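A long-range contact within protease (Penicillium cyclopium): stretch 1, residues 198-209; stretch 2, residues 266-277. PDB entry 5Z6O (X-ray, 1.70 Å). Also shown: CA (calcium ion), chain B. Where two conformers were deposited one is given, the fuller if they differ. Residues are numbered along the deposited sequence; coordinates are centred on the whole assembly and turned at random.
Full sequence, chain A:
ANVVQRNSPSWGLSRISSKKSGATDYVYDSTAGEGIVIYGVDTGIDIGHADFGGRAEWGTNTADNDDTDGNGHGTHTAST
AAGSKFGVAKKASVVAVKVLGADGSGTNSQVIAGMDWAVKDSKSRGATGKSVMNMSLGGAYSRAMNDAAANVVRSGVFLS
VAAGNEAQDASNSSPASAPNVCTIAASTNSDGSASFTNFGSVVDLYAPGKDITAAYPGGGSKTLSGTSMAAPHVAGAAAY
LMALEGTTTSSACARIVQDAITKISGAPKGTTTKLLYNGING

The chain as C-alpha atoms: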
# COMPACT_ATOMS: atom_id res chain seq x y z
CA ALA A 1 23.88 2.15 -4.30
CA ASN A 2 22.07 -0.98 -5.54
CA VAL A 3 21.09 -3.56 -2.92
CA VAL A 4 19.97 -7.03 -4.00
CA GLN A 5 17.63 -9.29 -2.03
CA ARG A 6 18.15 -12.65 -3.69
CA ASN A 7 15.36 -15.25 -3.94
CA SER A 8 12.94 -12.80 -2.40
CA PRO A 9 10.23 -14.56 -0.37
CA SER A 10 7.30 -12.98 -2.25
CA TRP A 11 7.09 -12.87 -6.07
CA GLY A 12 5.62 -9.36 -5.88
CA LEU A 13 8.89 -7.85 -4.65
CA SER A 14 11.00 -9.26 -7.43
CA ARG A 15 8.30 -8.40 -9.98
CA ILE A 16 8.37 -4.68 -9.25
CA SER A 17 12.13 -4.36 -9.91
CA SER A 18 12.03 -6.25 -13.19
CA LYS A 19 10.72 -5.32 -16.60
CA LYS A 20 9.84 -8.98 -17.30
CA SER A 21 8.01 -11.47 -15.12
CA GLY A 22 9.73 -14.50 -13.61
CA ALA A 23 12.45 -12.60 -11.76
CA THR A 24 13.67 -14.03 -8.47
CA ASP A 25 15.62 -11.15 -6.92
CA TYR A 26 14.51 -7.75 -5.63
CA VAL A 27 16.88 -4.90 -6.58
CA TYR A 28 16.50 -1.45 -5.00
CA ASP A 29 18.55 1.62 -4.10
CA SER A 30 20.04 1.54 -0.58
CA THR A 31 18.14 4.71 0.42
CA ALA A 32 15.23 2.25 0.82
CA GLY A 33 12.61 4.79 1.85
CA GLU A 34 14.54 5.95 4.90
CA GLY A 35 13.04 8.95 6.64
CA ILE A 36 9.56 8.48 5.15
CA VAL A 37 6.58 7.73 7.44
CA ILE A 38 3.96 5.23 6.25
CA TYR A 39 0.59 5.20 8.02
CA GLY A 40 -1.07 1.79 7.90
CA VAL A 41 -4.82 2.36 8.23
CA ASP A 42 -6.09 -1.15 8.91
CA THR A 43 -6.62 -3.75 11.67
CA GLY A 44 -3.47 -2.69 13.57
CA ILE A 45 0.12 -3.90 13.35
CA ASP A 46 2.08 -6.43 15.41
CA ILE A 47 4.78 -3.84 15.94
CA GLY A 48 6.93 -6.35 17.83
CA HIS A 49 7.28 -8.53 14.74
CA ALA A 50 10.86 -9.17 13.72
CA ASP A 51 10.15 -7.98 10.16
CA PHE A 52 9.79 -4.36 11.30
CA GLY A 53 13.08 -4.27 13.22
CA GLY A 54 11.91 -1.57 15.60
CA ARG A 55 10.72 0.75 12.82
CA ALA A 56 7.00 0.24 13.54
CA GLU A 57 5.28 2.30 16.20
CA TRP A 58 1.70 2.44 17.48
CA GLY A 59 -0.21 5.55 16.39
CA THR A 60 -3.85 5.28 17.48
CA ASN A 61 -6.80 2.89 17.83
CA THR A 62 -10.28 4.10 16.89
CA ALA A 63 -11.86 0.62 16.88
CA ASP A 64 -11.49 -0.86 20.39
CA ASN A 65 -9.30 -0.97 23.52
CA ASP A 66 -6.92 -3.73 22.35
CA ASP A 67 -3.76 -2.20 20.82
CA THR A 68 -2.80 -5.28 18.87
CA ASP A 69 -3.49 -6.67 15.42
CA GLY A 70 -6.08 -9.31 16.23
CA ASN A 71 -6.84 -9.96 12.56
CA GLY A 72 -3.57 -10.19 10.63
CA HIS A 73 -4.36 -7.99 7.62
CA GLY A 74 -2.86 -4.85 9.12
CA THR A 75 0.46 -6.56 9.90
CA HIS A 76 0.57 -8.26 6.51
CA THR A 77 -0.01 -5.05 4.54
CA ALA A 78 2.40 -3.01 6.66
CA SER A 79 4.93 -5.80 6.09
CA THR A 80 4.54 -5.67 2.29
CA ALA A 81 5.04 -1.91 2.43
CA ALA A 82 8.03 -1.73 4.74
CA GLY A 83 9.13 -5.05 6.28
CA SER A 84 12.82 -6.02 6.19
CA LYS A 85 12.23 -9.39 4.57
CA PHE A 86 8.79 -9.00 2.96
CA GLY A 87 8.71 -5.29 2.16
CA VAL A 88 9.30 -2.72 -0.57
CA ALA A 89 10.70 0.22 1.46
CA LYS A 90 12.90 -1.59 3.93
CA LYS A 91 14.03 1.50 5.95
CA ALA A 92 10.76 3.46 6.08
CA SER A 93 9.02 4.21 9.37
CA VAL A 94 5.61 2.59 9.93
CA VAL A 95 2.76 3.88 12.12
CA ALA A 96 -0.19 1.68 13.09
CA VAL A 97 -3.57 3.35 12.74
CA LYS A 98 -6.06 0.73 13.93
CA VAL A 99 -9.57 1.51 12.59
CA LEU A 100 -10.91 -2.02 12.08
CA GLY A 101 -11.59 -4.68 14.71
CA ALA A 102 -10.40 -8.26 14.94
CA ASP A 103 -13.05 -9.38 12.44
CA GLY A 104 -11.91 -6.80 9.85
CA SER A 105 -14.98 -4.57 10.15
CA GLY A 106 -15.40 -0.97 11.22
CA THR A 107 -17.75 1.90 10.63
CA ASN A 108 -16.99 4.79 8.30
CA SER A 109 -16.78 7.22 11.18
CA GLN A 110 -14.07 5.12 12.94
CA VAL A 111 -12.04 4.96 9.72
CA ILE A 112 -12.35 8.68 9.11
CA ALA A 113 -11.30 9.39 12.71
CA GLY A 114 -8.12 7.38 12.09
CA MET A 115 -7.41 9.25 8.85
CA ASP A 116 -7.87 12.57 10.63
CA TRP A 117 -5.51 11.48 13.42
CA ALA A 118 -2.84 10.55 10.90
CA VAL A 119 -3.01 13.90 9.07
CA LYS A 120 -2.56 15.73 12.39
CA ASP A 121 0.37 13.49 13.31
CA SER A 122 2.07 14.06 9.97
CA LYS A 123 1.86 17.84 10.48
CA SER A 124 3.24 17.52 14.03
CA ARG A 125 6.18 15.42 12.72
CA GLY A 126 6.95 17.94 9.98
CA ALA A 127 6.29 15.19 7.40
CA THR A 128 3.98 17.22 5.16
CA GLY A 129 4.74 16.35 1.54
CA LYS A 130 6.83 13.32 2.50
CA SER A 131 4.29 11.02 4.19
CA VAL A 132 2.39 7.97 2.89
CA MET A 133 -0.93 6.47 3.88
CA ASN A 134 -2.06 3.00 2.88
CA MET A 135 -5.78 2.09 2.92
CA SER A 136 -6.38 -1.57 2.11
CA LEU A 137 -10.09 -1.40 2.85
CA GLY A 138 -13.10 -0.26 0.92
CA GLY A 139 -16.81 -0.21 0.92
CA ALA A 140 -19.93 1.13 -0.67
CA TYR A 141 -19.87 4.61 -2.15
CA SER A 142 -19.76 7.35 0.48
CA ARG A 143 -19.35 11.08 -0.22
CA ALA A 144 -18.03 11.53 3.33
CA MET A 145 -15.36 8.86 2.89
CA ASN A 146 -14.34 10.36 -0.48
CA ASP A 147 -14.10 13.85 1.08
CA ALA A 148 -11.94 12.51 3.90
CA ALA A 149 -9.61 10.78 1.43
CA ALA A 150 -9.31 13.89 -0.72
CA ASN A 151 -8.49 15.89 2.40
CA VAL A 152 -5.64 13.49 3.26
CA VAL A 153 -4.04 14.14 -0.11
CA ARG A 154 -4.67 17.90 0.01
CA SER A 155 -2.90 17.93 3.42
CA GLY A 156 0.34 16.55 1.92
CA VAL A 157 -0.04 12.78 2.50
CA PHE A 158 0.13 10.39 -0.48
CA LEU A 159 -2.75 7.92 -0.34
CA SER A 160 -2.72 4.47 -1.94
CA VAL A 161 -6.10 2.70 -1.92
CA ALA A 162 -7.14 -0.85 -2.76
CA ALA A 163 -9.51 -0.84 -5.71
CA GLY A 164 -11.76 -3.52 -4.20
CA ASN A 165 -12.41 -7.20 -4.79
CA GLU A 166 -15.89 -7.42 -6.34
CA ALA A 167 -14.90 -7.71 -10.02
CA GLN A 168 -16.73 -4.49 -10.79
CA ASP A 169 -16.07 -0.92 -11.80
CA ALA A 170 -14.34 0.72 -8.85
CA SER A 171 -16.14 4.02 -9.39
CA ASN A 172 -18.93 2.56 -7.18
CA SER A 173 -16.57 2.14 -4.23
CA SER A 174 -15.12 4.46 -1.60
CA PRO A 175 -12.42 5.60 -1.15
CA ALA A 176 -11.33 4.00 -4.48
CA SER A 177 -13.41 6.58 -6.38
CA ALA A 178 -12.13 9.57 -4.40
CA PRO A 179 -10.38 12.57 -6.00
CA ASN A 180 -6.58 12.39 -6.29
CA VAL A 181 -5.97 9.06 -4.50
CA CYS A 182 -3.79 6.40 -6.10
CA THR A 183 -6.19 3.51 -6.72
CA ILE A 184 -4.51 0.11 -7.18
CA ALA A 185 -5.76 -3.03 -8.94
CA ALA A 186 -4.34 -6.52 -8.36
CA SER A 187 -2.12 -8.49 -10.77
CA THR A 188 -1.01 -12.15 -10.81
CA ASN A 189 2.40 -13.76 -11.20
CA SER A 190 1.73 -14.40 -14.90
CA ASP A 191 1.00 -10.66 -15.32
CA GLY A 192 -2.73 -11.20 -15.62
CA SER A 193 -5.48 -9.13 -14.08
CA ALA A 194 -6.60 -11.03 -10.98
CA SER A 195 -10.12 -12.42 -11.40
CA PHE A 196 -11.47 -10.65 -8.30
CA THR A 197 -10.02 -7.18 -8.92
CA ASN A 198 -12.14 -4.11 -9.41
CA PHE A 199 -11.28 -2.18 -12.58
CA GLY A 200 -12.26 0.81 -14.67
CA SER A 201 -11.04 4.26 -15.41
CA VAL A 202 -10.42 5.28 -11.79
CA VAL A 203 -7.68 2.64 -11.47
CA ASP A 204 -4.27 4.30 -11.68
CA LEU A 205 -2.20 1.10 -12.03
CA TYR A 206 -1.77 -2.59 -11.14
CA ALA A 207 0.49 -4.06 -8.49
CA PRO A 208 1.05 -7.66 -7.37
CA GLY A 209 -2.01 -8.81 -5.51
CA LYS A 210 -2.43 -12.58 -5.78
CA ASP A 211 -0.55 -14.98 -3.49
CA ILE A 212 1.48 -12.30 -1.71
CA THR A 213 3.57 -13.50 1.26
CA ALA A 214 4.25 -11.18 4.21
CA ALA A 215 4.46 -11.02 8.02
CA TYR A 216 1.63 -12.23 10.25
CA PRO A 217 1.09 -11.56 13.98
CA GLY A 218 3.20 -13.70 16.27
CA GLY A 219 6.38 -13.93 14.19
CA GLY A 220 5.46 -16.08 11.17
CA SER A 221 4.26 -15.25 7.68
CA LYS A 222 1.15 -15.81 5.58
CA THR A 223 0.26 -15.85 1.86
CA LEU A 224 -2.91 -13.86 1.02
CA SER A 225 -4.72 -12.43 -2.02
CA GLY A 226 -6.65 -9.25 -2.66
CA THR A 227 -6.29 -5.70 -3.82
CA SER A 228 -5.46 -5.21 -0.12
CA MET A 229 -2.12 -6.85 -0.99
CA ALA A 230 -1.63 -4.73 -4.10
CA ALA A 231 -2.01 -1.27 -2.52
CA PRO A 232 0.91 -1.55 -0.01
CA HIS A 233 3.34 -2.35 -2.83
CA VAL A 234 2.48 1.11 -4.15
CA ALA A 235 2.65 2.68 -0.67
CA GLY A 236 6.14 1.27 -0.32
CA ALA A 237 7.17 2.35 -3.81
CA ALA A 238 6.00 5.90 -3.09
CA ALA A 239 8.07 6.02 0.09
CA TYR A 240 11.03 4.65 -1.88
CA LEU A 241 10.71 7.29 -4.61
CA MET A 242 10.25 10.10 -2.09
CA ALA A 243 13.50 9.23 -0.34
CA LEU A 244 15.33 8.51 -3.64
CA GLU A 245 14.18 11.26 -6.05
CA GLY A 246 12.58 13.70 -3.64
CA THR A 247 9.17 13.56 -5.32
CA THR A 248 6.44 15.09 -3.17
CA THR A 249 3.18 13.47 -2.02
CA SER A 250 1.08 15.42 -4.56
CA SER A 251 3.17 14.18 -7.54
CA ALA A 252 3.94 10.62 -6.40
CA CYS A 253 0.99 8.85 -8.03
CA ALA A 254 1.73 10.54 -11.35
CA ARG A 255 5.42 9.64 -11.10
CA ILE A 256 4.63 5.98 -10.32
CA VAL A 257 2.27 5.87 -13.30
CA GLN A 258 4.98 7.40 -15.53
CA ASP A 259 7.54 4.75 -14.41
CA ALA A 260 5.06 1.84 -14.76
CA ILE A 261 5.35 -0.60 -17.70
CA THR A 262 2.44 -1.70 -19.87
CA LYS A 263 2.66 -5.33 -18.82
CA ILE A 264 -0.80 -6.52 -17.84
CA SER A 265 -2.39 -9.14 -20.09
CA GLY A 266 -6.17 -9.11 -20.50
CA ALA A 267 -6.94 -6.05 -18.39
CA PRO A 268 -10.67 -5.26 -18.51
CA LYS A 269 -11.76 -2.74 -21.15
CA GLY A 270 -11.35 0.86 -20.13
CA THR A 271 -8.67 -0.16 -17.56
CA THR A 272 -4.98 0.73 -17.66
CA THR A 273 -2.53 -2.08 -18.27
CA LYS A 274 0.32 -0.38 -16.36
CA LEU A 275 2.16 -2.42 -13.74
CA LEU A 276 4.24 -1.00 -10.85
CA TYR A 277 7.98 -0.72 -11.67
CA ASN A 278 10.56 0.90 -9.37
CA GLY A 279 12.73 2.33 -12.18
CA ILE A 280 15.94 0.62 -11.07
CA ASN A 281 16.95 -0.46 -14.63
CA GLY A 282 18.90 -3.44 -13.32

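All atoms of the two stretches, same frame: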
# COMPACT_ATOMS: atom_id res chain seq x y z
N ASN A 198 -11.37 -5.19 -8.81
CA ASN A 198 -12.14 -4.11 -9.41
C ASN A 198 -11.28 -3.44 -10.47
O ASN A 198 -10.06 -3.59 -10.49
CB ASN A 198 -12.58 -3.09 -8.34
CG ASN A 198 -13.76 -3.59 -7.49
OD1 ASN A 198 -14.26 -4.69 -7.68
ND2 ASN A 198 -14.16 -2.78 -6.54
N PHE A 199 -11.93 -2.70 -11.38
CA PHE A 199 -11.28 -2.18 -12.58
C PHE A 199 -11.94 -0.86 -12.95
O PHE A 199 -12.70 -0.28 -12.17
CB PHE A 199 -11.37 -3.18 -13.74
CG PHE A 199 -12.76 -3.69 -13.97
CD1 PHE A 199 -13.69 -2.93 -14.71
CD2 PHE A 199 -13.17 -4.89 -13.41
CE1 PHE A 199 -14.99 -3.39 -14.88
CE2 PHE A 199 -14.46 -5.35 -13.59
CZ PHE A 199 -15.37 -4.60 -14.32
N GLY A 200 -11.63 -0.38 -14.14
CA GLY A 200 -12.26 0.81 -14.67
C GLY A 200 -11.31 1.98 -14.71
O GLY A 200 -10.14 1.89 -14.34
N SER A 201 -11.86 3.12 -15.11
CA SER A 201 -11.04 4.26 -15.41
C SER A 201 -10.47 4.93 -14.16
O SER A 201 -9.55 5.73 -14.27
CB SER A 201 -11.84 5.28 -16.23
OG SER A 201 -12.88 5.82 -15.44
N VAL A 202 -11.01 4.65 -12.97
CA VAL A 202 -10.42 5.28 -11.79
C VAL A 202 -9.16 4.55 -11.33
O VAL A 202 -8.45 5.08 -10.48
CB VAL A 202 -11.36 5.36 -10.57
CG1 VAL A 202 -12.54 6.21 -10.90
CG2 VAL A 202 -11.79 3.99 -10.10
N VAL A 203 -8.89 3.36 -11.86
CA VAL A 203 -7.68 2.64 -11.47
C VAL A 203 -6.46 3.33 -12.06
O VAL A 203 -6.38 3.57 -13.27
CB VAL A 203 -7.77 1.17 -11.90
CG1 VAL A 203 -6.41 0.46 -11.75
CG2 VAL A 203 -8.81 0.46 -11.07
N ASP A 204 -5.47 3.64 -11.21
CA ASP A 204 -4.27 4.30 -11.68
C ASP A 204 -3.24 3.30 -12.20
O ASP A 204 -2.53 3.59 -13.18
CB ASP A 204 -3.67 5.14 -10.54
CG ASP A 204 -4.56 6.32 -10.17
OD1 ASP A 204 -4.64 7.25 -11.00
OD2 ASP A 204 -5.26 6.28 -9.14
N LEU A 205 -3.12 2.14 -11.55
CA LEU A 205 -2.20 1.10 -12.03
C LEU A 205 -2.46 -0.21 -11.28
O LEU A 205 -3.24 -0.26 -10.33
CB LEU A 205 -0.73 1.51 -11.89
CG LEU A 205 -0.20 1.63 -10.48
CD1 LEU A 205 1.33 1.35 -10.48
CD2 LEU A 205 -0.40 3.05 -9.92
N TYR A 206 -1.79 -1.26 -11.74
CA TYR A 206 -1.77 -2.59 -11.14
C TYR A 206 -0.54 -2.74 -10.27
O TYR A 206 0.51 -2.16 -10.55
CB TYR A 206 -1.73 -3.72 -12.20
CG TYR A 206 -3.08 -4.02 -12.83
CD1 TYR A 206 -3.62 -3.19 -13.84
CD2 TYR A 206 -3.84 -5.12 -12.39
CE1 TYR A 206 -4.90 -3.47 -14.39
CE2 TYR A 206 -5.09 -5.41 -12.93
CZ TYR A 206 -5.61 -4.60 -13.92
OH TYR A 206 -6.84 -4.94 -14.42
N ALA A 207 -0.67 -3.60 -9.25
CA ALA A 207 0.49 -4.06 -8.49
C ALA A 207 0.21 -5.48 -8.08
O ALA A 207 -0.96 -5.90 -8.07
CB ALA A 207 0.74 -3.17 -7.26
N PRO A 208 1.24 -6.24 -7.70
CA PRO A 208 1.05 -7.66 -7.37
C PRO A 208 0.04 -7.83 -6.25
O PRO A 208 0.16 -7.19 -5.20
CB PRO A 208 2.45 -8.11 -6.94
CG PRO A 208 3.35 -7.29 -7.81
CD PRO A 208 2.67 -5.90 -7.83
N GLY A 209 -0.93 -8.72 -6.47
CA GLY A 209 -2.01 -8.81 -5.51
C GLY A 209 -2.51 -10.21 -5.27
O GLY A 209 -3.39 -10.39 -4.44
N GLY A 266 -4.74 -8.94 -20.71
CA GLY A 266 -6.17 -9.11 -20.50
C GLY A 266 -6.78 -8.25 -19.41
O GLY A 266 -7.67 -8.71 -18.69
N ALA A 267 -6.29 -7.03 -19.25
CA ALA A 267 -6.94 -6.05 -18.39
C ALA A 267 -8.34 -5.76 -18.91
O ALA A 267 -8.53 -5.63 -20.11
CB ALA A 267 -6.14 -4.74 -18.34
N PRO A 268 -9.32 -5.62 -18.05
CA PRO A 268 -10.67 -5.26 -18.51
C PRO A 268 -10.73 -4.00 -19.38
O PRO A 268 -9.87 -3.12 -19.30
CB PRO A 268 -11.44 -5.08 -17.19
CG PRO A 268 -10.75 -6.00 -16.24
CD PRO A 268 -9.27 -5.91 -16.61
N LYS A 269 -11.74 -3.88 -20.24
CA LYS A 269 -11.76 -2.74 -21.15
C LYS A 269 -11.97 -1.45 -20.38
O LYS A 269 -12.68 -1.42 -19.36
CB LYS A 269 -12.87 -2.89 -22.20
CG LYS A 269 -14.27 -2.63 -21.67
CD LYS A 269 -15.10 -1.81 -22.67
CE LYS A 269 -16.57 -1.72 -22.23
NZ LYS A 269 -17.23 -3.06 -22.14
N GLY A 270 -11.31 -0.40 -20.83
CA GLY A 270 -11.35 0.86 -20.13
C GLY A 270 -10.43 0.93 -18.92
O GLY A 270 -10.49 1.93 -18.19
N THR A 271 -9.58 -0.08 -18.71
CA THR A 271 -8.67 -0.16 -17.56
C THR A 271 -7.22 -0.11 -18.05
O THR A 271 -6.88 -0.73 -19.07
CB THR A 271 -8.90 -1.45 -16.75
OG1 THR A 271 -10.28 -1.52 -16.38
CG2 THR A 271 -8.07 -1.47 -15.45
N THR A 272 -6.40 0.68 -17.37
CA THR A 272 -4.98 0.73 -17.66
C THR A 272 -4.35 -0.65 -17.59
O THR A 272 -4.82 -1.52 -16.87
CB THR A 272 -4.25 1.66 -16.68
OG1 THR A 272 -2.89 1.75 -17.06
CG2 THR A 272 -4.31 1.10 -15.26
N THR A 273 -3.29 -0.85 -18.37
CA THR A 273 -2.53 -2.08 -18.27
C THR A 273 -1.15 -1.85 -17.66
O THR A 273 -0.30 -2.73 -17.78
CB THR A 273 -2.42 -2.75 -19.64
OG1 THR A 273 -1.68 -1.90 -20.50
CG2 THR A 273 -3.78 -2.90 -20.23
N LYS A 274 -0.96 -0.72 -16.97
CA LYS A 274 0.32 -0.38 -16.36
C LYS A 274 0.54 -1.14 -15.07
O LYS A 274 -0.39 -1.33 -14.29
CB LYS A 274 0.39 1.13 -16.07
CG LYS A 274 0.80 1.90 -17.35
CD LYS A 274 1.00 3.38 -17.12
CE LYS A 274 1.70 4.04 -18.33
NZ LYS A 274 3.14 4.47 -18.08
N LEU A 275 1.76 -1.62 -14.90
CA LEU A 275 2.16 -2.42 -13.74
C LEU A 275 3.30 -1.71 -13.01
O LEU A 275 4.27 -1.29 -13.65
CB LEU A 275 2.64 -3.81 -14.19
CG LEU A 275 3.21 -4.68 -13.02
CD1 LEU A 275 2.15 -4.95 -11.96
CD2 LEU A 275 3.71 -6.00 -13.62
N LEU A 276 3.22 -1.64 -11.68
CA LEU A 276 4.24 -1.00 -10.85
C LEU A 276 5.65 -1.46 -11.22
O LEU A 276 5.92 -2.66 -11.29
CB LEU A 276 3.98 -1.37 -9.39
CG LEU A 276 4.92 -0.81 -8.29
CD1 LEU A 276 4.91 0.73 -8.35
CD2 LEU A 276 4.45 -1.36 -6.92
N TYR A 277 6.56 -0.49 -11.38
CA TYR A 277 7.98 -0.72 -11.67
C TYR A 277 8.79 0.33 -10.94
O TYR A 277 8.44 1.51 -11.02
CB TYR A 277 8.22 -0.63 -13.18
CG TYR A 277 9.66 -0.79 -13.55
CD1 TYR A 277 10.34 -1.97 -13.27
CD2 TYR A 277 10.35 0.24 -14.18
CE1 TYR A 277 11.71 -2.11 -13.61
CE2 TYR A 277 11.67 0.11 -14.53
CZ TYR A 277 12.35 -1.05 -14.24
OH TYR A 277 13.68 -1.15 -14.60
CA CA B . -6.13 8.53 -9.28
O HOH W 1 -7.69 2.62 -15.49
O HOH W 2 -7.42 7.77 -10.96
O HOH W 3 -7.91 7.35 -8.43
O HOH W 4 -4.39 10.10 -8.91
O HOH W 5 -7.94 10.33 -8.58
O HOH W 6 -6.28 9.87 -11.27

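Segments distant in sequence often join through a short backbone bridge, with side chains extending the contact beyond it, and this protease offers a compact example. Stretch 2 begins its contact at Ala267, whose CB lies 4.0 Å from Tyr206 OH. Pro268 follows, touching two aromatic residues of stretch 1: its CB sits over one face of the Phe199 ring, 4.1 Å from the centroid in a CH-pi contact, while its CD lies 3.4 Å from Tyr206 OH.

Pro268 also opens a type II turn, closed by a hydrogen bond from Thr271 N to Pro268 O (3.1 Å). At its third position Gly270 adopts phi 80°, where a side chain would be jammed against the preceding carbonyl oxygen. The turn delivers Thr271, whose OG1 accepts a hydrogen bond from Gly200 N at 2.9 Å. Gly200 in turn begins a type I turn, so the hydroxyl ties one turn to another.

At Thr272 a water mediates: it accepts from Thr272 N and donates to Gly200 O and Val203 O. Thr272 CG2 packs 3.9 Å from Leu205 CA, whereas Thr272 O, 3.2 Å from Tyr206 CE1 at the ring edge, is buried without a hydrogen-bonding partner. Thr272 OG1 accepts from Lys274 N (3.1 Å), a local link just before the bridge.

There the backbones meet directly. Tyr206 N donates to Lys274 O at 2.9 Å, and Leu276 N donates to Tyr206 O at 3.0 Å; the two bonds flank Leu275, producing a single beta bridge between Leu275 and Tyr206. Although the CA-to-CB bond of Leu275 points away, the end of the side chain comes nearer, placing CD1 4.1 Å from Tyr206 CB and 4.3 Å from Pro208 CD. The CA-to-CB bond of Leu276 points toward stretch 1, with CB 4.0 Å from Leu205 CD1 and CD2 4.1 Å from Ala207 CB, so apolar packing reinforces the short bridge.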